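Side-chain contacts in antistasin (Haementeria officinalis, PDB 1SKZ), which potently inhibits the blood coagulation protease factor Xa, as a disulfide-rich member of the antistasin family of serine protease inhibitors: residues L96-D99 with C103-C106; F41-S44 with C48-C51; A18-I21 with T27-G30. One frame throughout, in Å; residues are numbered along the deposited sequence.

Contact 1: residues L96-D99 with C103-C106; sequences LKRD and CEYC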
ATOM      1  N   LEU A  96     -15.667   0.740 -13.877  1.00 24.60           N
ATOM      2  CA  LEU A  96     -16.395   0.886 -12.622  1.00 23.17           C
ATOM      3  C   LEU A  96     -15.467   0.972 -11.376  1.00 21.96           C
ATOM      4  O   LEU A  96     -14.402   0.327 -11.297  1.00 21.97           O
ATOM      5  CB  LEU A  96     -17.383  -0.293 -12.446  1.00 23.97           C
ATOM      6  CG  LEU A  96     -18.629  -0.474 -13.349  1.00 23.71           C
ATOM      7  CD1 LEU A  96     -19.274  -1.803 -13.047  1.00 21.83           C
ATOM      8  CD2 LEU A  96     -19.635   0.668 -13.170  1.00 21.85           C
ATOM      9  N   LYS A  97     -15.947   1.662 -10.354  1.00 20.65           N
ATOM     10  CA  LYS A  97     -15.209   1.733  -9.093  1.00 19.97           C
ATOM     11  C   LYS A  97     -15.182   0.350  -8.448  1.00 17.29           C
ATOM     12  O   LYS A  97     -16.157  -0.396  -8.533  1.00 17.42           O
ATOM     13  CB  LYS A  97     -15.878   2.728  -8.122  1.00 19.31           C
ATOM     14  CG  LYS A  97     -15.783   4.197  -8.532  1.00 21.30           C
ATOM     15  CD  LYS A  97     -16.436   5.096  -7.453  1.00 23.16           C
ATOM     16  CE  LYS A  97     -16.394   6.596  -7.825  1.00 24.72           C
ATOM     17  NZ  LYS A  97     -17.280   7.399  -6.894  1.00 24.65           N
ATOM     18  N   ARG A  98     -14.115   0.070  -7.703  1.00 15.50           N
ATOM     19  CA  ARG A  98     -14.099  -1.029  -6.744  1.00 15.26           C
ATOM     20  C   ARG A  98     -14.100  -0.482  -5.318  1.00 14.20           C
ATOM     21  O   ARG A  98     -13.597   0.620  -5.051  1.00 13.08           O
ATOM     22  CB  ARG A  98     -12.860  -1.919  -6.950  1.00 15.46           C
ATOM     23  CG  ARG A  98     -12.892  -2.589  -8.284  1.00 17.72           C
ATOM     24  CD  ARG A  98     -11.821  -3.597  -8.397  1.00 21.71           C
ATOM     25  NE  ARG A  98     -11.811  -4.237  -9.715  1.00 22.07           N
ATOM     26  CZ  ARG A  98     -12.558  -5.284 -10.051  1.00 21.83           C
ATOM     27  NH1 ARG A  98     -13.249  -5.965  -9.146  1.00 19.26           N
ATOM     28  NH2 ARG A  98     -12.535  -5.690 -11.309  1.00 25.39           N
ATOM     29  N   ASP A  99     -14.697  -1.254  -4.418  1.00 12.13           N
ATOM     30  CA  ASP A  99     -14.697  -0.925  -3.002  1.00 11.32           C
ATOM     31  C   ASP A  99     -13.456  -1.499  -2.286  1.00  9.49           C
ATOM     32  O   ASP A  99     -12.559  -2.084  -2.902  1.00  9.00           O
ATOM     33  CB  ASP A  99     -16.031  -1.379  -2.352  1.00  8.80           C
ATOM     34  CG  ASP A  99     -16.241  -2.917  -2.340  1.00 11.33           C
ATOM     35  OD1 ASP A  99     -15.293  -3.714  -2.440  1.00 10.91           O
ATOM     36  OD2 ASP A  99     -17.391  -3.331  -2.085  1.00 11.69           O
ATOM     37  N   CYS A 103     -14.382  -5.153  -4.894  1.00 15.24           N
ATOM     38  CA  CYS A 103     -15.587  -5.521  -5.619  1.00 14.64           C
ATOM     39  C   CYS A 103     -16.062  -4.342  -6.428  1.00 14.74           C
ATOM     40  O   CYS A 103     -16.215  -3.241  -5.901  1.00 15.52           O
ATOM     41  CB  CYS A 103     -16.684  -5.942  -4.633  1.00 13.79           C
ATOM     42  SG  CYS A 103     -16.346  -7.409  -3.597  1.00 14.50           S
ATOM     43  N   GLU A 104     -16.396  -4.577  -7.687  1.00 14.78           N
ATOM     44  CA  GLU A 104     -17.024  -3.525  -8.497  1.00 16.16           C
ATOM     45  C   GLU A 104     -18.401  -3.179  -8.012  1.00 15.51           C
ATOM     46  O   GLU A 104     -19.155  -4.054  -7.533  1.00 14.38           O
ATOM     47  CB  GLU A 104     -17.104  -3.922  -9.977  1.00 16.33           C
ATOM     48  CG  GLU A 104     -15.740  -4.059 -10.601  1.00 18.93           C
ATOM     49  CD  GLU A 104     -15.807  -4.248 -12.095  1.00 23.01           C
ATOM     50  OE1 GLU A 104     -16.673  -5.034 -12.539  1.00 20.90           O
ATOM     51  OE2 GLU A 104     -14.990  -3.613 -12.806  1.00 24.00           O
ATOM     52  N   TYR A 105     -18.718  -1.889  -8.089  1.00 15.56           N
ATOM     53  CA  TYR A 105     -20.083  -1.450  -7.875  1.00 14.93           C
ATOM     54  C   TYR A 105     -20.411  -0.346  -8.851  1.00 13.77           C
ATOM     55  O   TYR A 105     -19.582   0.020  -9.676  1.00 12.32           O
ATOM     56  CB  TYR A 105     -20.309  -1.015  -6.413  1.00 15.81           C
ATOM     57  CG  TYR A 105     -19.459   0.171  -5.932  1.00 15.86           C
ATOM     58  CD1 TYR A 105     -18.132  -0.013  -5.553  1.00 15.14           C
ATOM     59  CD2 TYR A 105     -20.014   1.453  -5.813  1.00 15.12           C
ATOM     60  CE1 TYR A 105     -17.370   1.047  -5.067  1.00 15.97           C
ATOM     61  CE2 TYR A 105     -19.266   2.496  -5.337  1.00 15.93           C
ATOM     62  CZ  TYR A 105     -17.951   2.289  -4.963  1.00 16.53           C
ATOM     63  OH  TYR A 105     -17.223   3.341  -4.461  1.00 17.71           O
ATOM     64  N   CYS A 106     -21.694  -0.006  -8.900  1.00 16.21           N
ATOM     65  CA  CYS A 106     -22.239   0.780 -10.003  1.00 18.39           C
ATOM     66  C   CYS A 106     -21.997   2.289  -9.900  1.00 20.93           C
ATOM     67  O   CYS A 106     -22.940   3.083  -9.762  1.00 21.10           O
ATOM     68  CB  CYS A 106     -23.722   0.472 -10.137  1.00 18.98           C
ATOM     69  SG  CYS A 106     -24.380   0.894 -11.757  1.00 21.21           S
TER
HETATM   70  O   HOH W   1     -12.764  -1.899 -12.239  1.00 38.73           O
HETATM   71  O   HOH W   2     -14.472   3.651  -4.517  1.00 27.92           O
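Backbone hydrogen bonds join Lys97 to Tyr105 and Asp99 to Cys103: Tyr105 N donates to Lys97 O at 3.0 Å, and Asp99 N donates to Cys103 O at 2.9 Å. Between them Arg98 and Glu104 form an antiparallel non-hydrogen-bonded pair, where Glu104 CA approaches Lys97 O and Arg98 CA approaches Cys103 O in CA-H...O contacts. The Asp99 carboxylate clasps the turn, OD1 accepting Cys103 N (3.0 Å) from above its plane and also Leu101 N; the first torsion of 65°, with CG between backbone N and carbonyl carbon, swings it there. This is the two-stranded hairpin of the second antistasin-like domain, cross-linked outward by the disulfides Cys103-Cys82 and Cys106-Cys88, and Lys97, Arg98 and Asp99 belong to a predicted heparin site. Charge pairing lies on the face of Arg98 and Glu104. Glu104 CG sits over one face of the guanidinium, toward its rim, and the carboxylate is only 14° from parallel to it. Arg98 NH2 is 3.5 Å from Glu104 OE2, a purely electrostatic salt bridge, while NH1 bonds Gly102 O. A water donates to both Glu104 OE2 and Leu96 O. Van der Waals contacts complete the hairpin: Lys97 CB lies off-centre over the Tyr105 ring, 4.2 Å from its centroid, as a CH-pi contact, and Leu96 CB packs on a carbonyl oxygen, 3.6 Å from Tyr105 O.

Contact 2: residues F41-S44 with C48-C51; sequences FQRS and CEFC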
ATOM      1  N   PHE A  41       2.681  -8.930   1.215  1.00 11.84           N
ATOM      2  CA  PHE A  41       2.476  -7.500   1.016  1.00 13.31           C
ATOM      3  C   PHE A  41       1.012  -7.146   0.932  1.00 12.95           C
ATOM      4  O   PHE A  41       0.209  -7.915   0.442  1.00 12.96           O
ATOM      5  CB  PHE A  41       3.153  -7.056  -0.289  1.00 12.68           C
ATOM      6  CG  PHE A  41       4.656  -7.122  -0.249  1.00 14.39           C
ATOM      7  CD1 PHE A  41       5.387  -6.330   0.651  1.00 12.93           C
ATOM      8  CD2 PHE A  41       5.354  -7.977  -1.104  1.00 15.95           C
ATOM      9  CE1 PHE A  41       6.762  -6.381   0.712  1.00 11.03           C
ATOM     10  CE2 PHE A  41       6.765  -8.033  -1.044  1.00 15.99           C
ATOM     11  CZ  PHE A  41       7.466  -7.213  -0.112  1.00 13.57           C
ATOM     12  N   GLN A  42       0.664  -5.988   1.470  1.00 13.09           N
ATOM     13  CA  GLN A  42      -0.649  -5.391   1.288  1.00 13.59           C
ATOM     14  C   GLN A  42      -0.880  -5.046  -0.160  1.00 12.22           C
ATOM     15  O   GLN A  42       0.063  -4.916  -0.933  1.00 12.94           O
ATOM     16  CB  GLN A  42      -0.791  -4.134   2.159  1.00 14.79           C
ATOM     17  CG  GLN A  42      -0.668  -4.513   3.614  1.00 19.00           C
ATOM     18  CD  GLN A  42      -1.200  -3.468   4.559  1.00 24.63           C
ATOM     19  OE1 GLN A  42      -2.154  -2.738   4.247  1.00 26.84           O
ATOM     20  NE2 GLN A  42      -0.562  -3.363   5.731  1.00 23.98           N
ATOM     21  N   ARG A  43      -2.136  -4.978  -0.550  1.00 11.62           N
ATOM     22  CA  ARG A  43      -2.444  -4.564  -1.903  1.00 14.48           C
ATOM     23  C   ARG A  43      -3.343  -3.345  -1.854  1.00 14.34           C
ATOM     24  O   ARG A  43      -4.136  -3.183  -0.922  1.00 15.27           O
ATOM     25  CB  ARG A  43      -3.127  -5.710  -2.683  1.00 16.49           C
ATOM     26  CG  ARG A  43      -2.182  -6.896  -2.953  1.00 20.69           C
ATOM     27  CD  ARG A  43      -2.738  -7.815  -4.004  1.00 23.79           C
ATOM     28  NE  ARG A  43      -1.910  -8.999  -4.235  1.00 24.13           N
ATOM     29  CZ  ARG A  43      -1.232  -9.222  -5.353  1.00 24.42           C
ATOM     30  NH1 ARG A  43      -1.311  -8.376  -6.378  1.00 23.83           N
ATOM     31  NH2 ARG A  43      -0.469 -10.293  -5.428  1.00 25.86           N
ATOM     32  N   SER A  44      -3.253  -2.502  -2.879  1.00 13.41           N
ATOM     33  CA  SER A  44      -4.321  -1.544  -3.149  1.00 12.34           C
ATOM     34  C   SER A  44      -5.627  -2.274  -3.464  1.00 12.66           C
ATOM     35  O   SER A  44      -5.639  -3.474  -3.800  1.00 10.20           O
ATOM     36  CB  SER A  44      -3.939  -0.625  -4.319  1.00 13.43           C
ATOM     37  OG  SER A  44      -3.759  -1.378  -5.499  1.00 13.37           O
ATOM     38  N   CYS A  48      -2.885  -4.163  -6.734  1.00 12.77           N
ATOM     39  CA  CYS A  48      -1.416  -4.125  -6.747  1.00 12.94           C
ATOM     40  C   CYS A  48      -0.735  -4.134  -5.359  1.00 12.69           C
ATOM     41  O   CYS A  48      -1.101  -3.369  -4.461  1.00 11.46           O
ATOM     42  CB  CYS A  48      -0.930  -2.891  -7.537  1.00 13.73           C
ATOM     43  SG  CYS A  48      -1.490  -2.859  -9.266  1.00 18.06           S
ATOM     44  N   GLU A  49       0.261  -5.008  -5.210  1.00 13.79           N
ATOM     45  CA  GLU A  49       1.139  -5.045  -4.026  1.00 15.10           C
ATOM     46  C   GLU A  49       1.973  -3.770  -3.845  1.00 14.92           C
ATOM     47  O   GLU A  49       2.417  -3.141  -4.824  1.00 14.53           O
ATOM     48  CB  GLU A  49       2.086  -6.264  -4.084  1.00 14.67           C
ATOM     49  CG  GLU A  49       1.394  -7.559  -3.713  1.00 16.08           C
ATOM     50  CD  GLU A  49       2.307  -8.767  -3.699  1.00 17.92           C
ATOM     51  OE1 GLU A  49       3.324  -8.728  -4.392  1.00 19.63           O
ATOM     52  OE2 GLU A  49       1.993  -9.766  -2.999  1.00 19.12           O
ATOM     53  N   PHE A  50       2.181  -3.400  -2.592  1.00 12.54           N
ATOM     54  CA  PHE A  50       3.086  -2.327  -2.281  1.00 14.35           C
ATOM     55  C   PHE A  50       3.833  -2.750  -1.046  1.00 15.18           C
ATOM     56  O   PHE A  50       3.401  -3.691  -0.355  1.00 11.72           O
ATOM     57  CB  PHE A  50       2.313  -1.027  -2.059  1.00 17.76           C
ATOM     58  CG  PHE A  50       1.672  -0.529  -3.296  1.00 22.78           C
ATOM     59  CD1 PHE A  50       2.466  -0.112  -4.374  1.00 26.21           C
ATOM     60  CD2 PHE A  50       0.288  -0.681  -3.488  1.00 23.63           C
ATOM     61  CE1 PHE A  50       1.897   0.127  -5.640  1.00 27.41           C
ATOM     62  CE2 PHE A  50      -0.300  -0.440  -4.728  1.00 24.61           C
ATOM     63  CZ  PHE A  50       0.498  -0.036  -5.814  1.00 28.09           C
ATOM     64  N   CYS A  51       4.923  -2.024  -0.747  1.00 13.40           N
ATOM     65  CA  CYS A  51       5.864  -2.441   0.296  1.00 13.34           C
ATOM     66  C   CYS A  51       5.402  -2.075   1.708  1.00 14.42           C
ATOM     67  O   CYS A  51       6.028  -1.257   2.404  1.00 13.79           O
ATOM     68  CB  CYS A  51       7.262  -1.844   0.041  1.00 14.21           C
ATOM     69  SG  CYS A  51       8.505  -2.570   1.142  1.00 16.40           S
TER
HETATM   70  O   HOH W   3       2.908 -10.777  -0.956  1.00 18.40           O
HETATM   71  O   HOH W   4      -0.170  -9.777  -1.269  1.00 25.03           O
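Arg43 crosses Glu49 at an oblique angle, its partner in an antiparallel non-hydrogen-bonded pair of the hairpin in the first antistasin-like domain. Its CB is 3.6 Å from Cys48 O, and CG meets Glu49 CG at 3.7 Å. Extended from CG to NE, the chain carries NE past the same methylene, which then sits 3.5 Å above the guanidinium plane, over its centre. At the tip the two branches part: NH1 bonds Gly47 O and Cys19 O, whereas NH2 stands 3.5 Å from Glu49 OE2, with the planar groups stacked 29° apart. Glu49 OE2 takes hydrogen bonds from two waters, one that accepts from Phe41 N and one that donates to Phe41 O. Phe41 CB packs 3.4 Å from Phe50 O, and its ring approaches Cys51, SG lying obliquely 5.4 Å from the ring centroid. At the other end Ser44 OG accepts Cys48 N at 3.2 Å and lies at the edge of the Phe50 ring, a ring that stacks on Phe50 of the second subunit. Because Glu49 OE2 lies well out of the guanidinium plane, no N-H points at it; the attraction is of charge alone, and the directed hydrogen bonds of NH1 go to the carbonyls of Gly47 and Cys19.

Contact 3: residues A18-I21 with T27-G30; sequences ACNI and TCSG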
ATOM      1  N   ALA A  18       4.302  -6.018 -12.322  1.00 24.24           N
ATOM      2  CA  ALA A  18       3.949  -7.052 -11.364  1.00 23.20           C
ATOM      3  C   ALA A  18       2.495  -7.457 -11.539  1.00 22.04           C
ATOM      4  O   ALA A  18       1.700  -6.767 -12.214  1.00 21.10           O
ATOM      5  CB  ALA A  18       4.210  -6.574  -9.933  1.00 21.76           C
ATOM      6  N   CYS A  19       2.166  -8.608 -10.974  1.00 20.36           N
ATOM      7  CA  CYS A  19       0.850  -9.190 -11.149  1.00 20.75           C
ATOM      8  C   CYS A  19      -0.275  -8.511 -10.359  1.00 18.98           C
ATOM      9  O   CYS A  19      -0.142  -8.261  -9.147  1.00 18.15           O
ATOM     10  CB  CYS A  19       0.925 -10.657 -10.793  1.00 22.96           C
ATOM     11  SG  CYS A  19      -0.538 -11.538 -11.366  1.00 29.50           S
ATOM     12  N   ASN A  20      -1.331  -8.132 -11.075  1.00 16.79           N
ATOM     13  CA  ASN A  20      -2.558  -7.648 -10.472  1.00 17.64           C
ATOM     14  C   ASN A  20      -3.485  -8.823 -10.166  1.00 19.60           C
ATOM     15  O   ASN A  20      -3.806  -9.614 -11.037  1.00 17.89           O
ATOM     16  CB  ASN A  20      -3.251  -6.638 -11.398  1.00 18.09           C
ATOM     17  CG  ASN A  20      -4.480  -5.987 -10.760  1.00 18.55           C
ATOM     18  OD1 ASN A  20      -5.414  -6.674 -10.328  1.00 19.36           O
ATOM     19  ND2 ASN A  20      -4.500  -4.652 -10.738  1.00 18.48           N
ATOM     20  N   ILE A  21      -3.803  -8.994  -8.885  1.00 19.01           N
ATOM     21  CA  ILE A  21      -4.392 -10.215  -8.406  1.00 19.43           C
ATOM     22  C   ILE A  21      -5.870 -10.194  -8.739  1.00 20.81           C
ATOM     23  O   ILE A  21      -6.499 -11.237  -8.867  1.00 21.09           O
ATOM     24  CB  ILE A  21      -4.177 -10.365  -6.879  1.00 20.70           C
ATOM     25  CG1 ILE A  21      -4.314 -11.839  -6.501  1.00 21.70           C
ATOM     26  CG2 ILE A  21      -5.150  -9.405  -6.090  1.00 18.35           C
ATOM     27  CD1 ILE A  21      -4.290 -12.098  -5.033  1.00 24.33           C
ATOM     28  N   THR A  27      -0.220  -5.362 -14.749  1.00 27.44           N
ATOM     29  CA  THR A  27      -0.414  -3.942 -14.939  1.00 25.74           C
ATOM     30  C   THR A  27       0.106  -3.168 -13.740  1.00 25.05           C
ATOM     31  O   THR A  27       0.029  -1.937 -13.702  1.00 25.99           O
ATOM     32  CB  THR A  27      -1.868  -3.644 -15.147  1.00 26.44           C
ATOM     33  OG1 THR A  27      -2.613  -4.283 -14.109  1.00 28.78           O
ATOM     34  CG2 THR A  27      -2.343  -4.208 -16.505  1.00 29.08           C
ATOM     35  N   CYS A  28       0.729  -3.873 -12.806  1.00 23.25           N
ATOM     36  CA  CYS A  28       1.151  -3.259 -11.554  1.00 21.72           C
ATOM     37  C   CYS A  28       2.588  -2.889 -11.691  1.00 23.56           C
ATOM     38  O   CYS A  28       3.305  -3.534 -12.448  1.00 24.54           O
ATOM     39  CB  CYS A  28       1.009  -4.257 -10.394  1.00 19.72           C
ATOM     40  SG  CYS A  28      -0.713  -4.602  -9.951  1.00 16.04           S
ATOM     41  N   SER A  29       3.046  -1.964 -10.858  1.00 23.79           N
ATOM     42  CA  SER A  29       4.437  -1.527 -10.914  1.00 27.47           C
ATOM     43  C   SER A  29       5.376  -2.497 -10.211  1.00 29.05           C
ATOM     44  O   SER A  29       6.590  -2.534 -10.490  1.00 30.66           O
ATOM     45  CB  SER A  29       4.580  -0.146 -10.286  1.00 28.03           C
ATOM     46  OG  SER A  29       3.750   0.764 -10.960  1.00 31.71           O
ATOM     47  N   GLY A  30       4.833  -3.238  -9.252  1.00 27.87           N
ATOM     48  CA  GLY A  30       5.698  -4.026  -8.395  1.00 30.66           C
ATOM     49  C   GLY A  30       6.153  -3.302  -7.126  1.00 31.06           C
ATOM     50  O   GLY A  30       6.088  -2.061  -7.007  1.00 28.70           O
TER
HETATM   51  O   HOH W   5      -3.229  -2.406 -12.177  1.00 18.45           O
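Ala18 and Cys28 face each other as a single antiparallel hydrogen-bonded bridge. Ala18 N donates to Cys28 O at 2.7 Å, and Cys28 N returns a bond to Ala18 O at 3.1 Å. Beside this pair the packing is tight: Ala18 CB presses on Gly30 CA at 3.3 Å, shorter than usual for two carbons, and Cys28 CB lies 3.2 Å from Ala18 O. Asn20 reaches the same cysteine from the other end, its CB 3.6 Å from Cys28 SG and equally close to Thr27 OG1. With CG anti to the backbone N (chi1 -174°), the amide continues past Thr27, and a water joins Asn20 ND2 to Thr27 OG1. Further out, OD1 accepts from Thr23 N within the loop itself, whereas ND2 donates to Tyr46 O in the turn of the following hairpin, so the ND2 bond ties the two together. Two disulfides lead outward from the contact, Cys19 to Cys8 and Cys28 to Cys48. Little regular secondary structure, with the chain held by disulfides, is the hallmark of small cystine-rich inhibitors, and this single bridge with its two cystines fits that pattern in antistasin.

From the N terminus, contact 3 comes first, closing the short loop 22-26 between 18-21 and 27-30. The chain then passes the reactive bond Arg34-Val35 before contact 2 closes the turn 45-47; much later, beyond the second reactive bond, Arg89-Lys90, contact 1 closes the turn 100-102. The three follow in series, none nested or crossed. Contacts 2 and 3 touch: the Cys28-Cys48 disulfide joins them, helped by Arg43 packing on Ile21, so that the N-terminal loops are fastened to the first antistasin-like hairpin. Contact 1 belongs to the second antistasin-like unit, about 19 Å from either of the others between centres, and repeats the hairpin of contact 2, with Arg98 and Glu104 corresponding to Arg43 and Glu49.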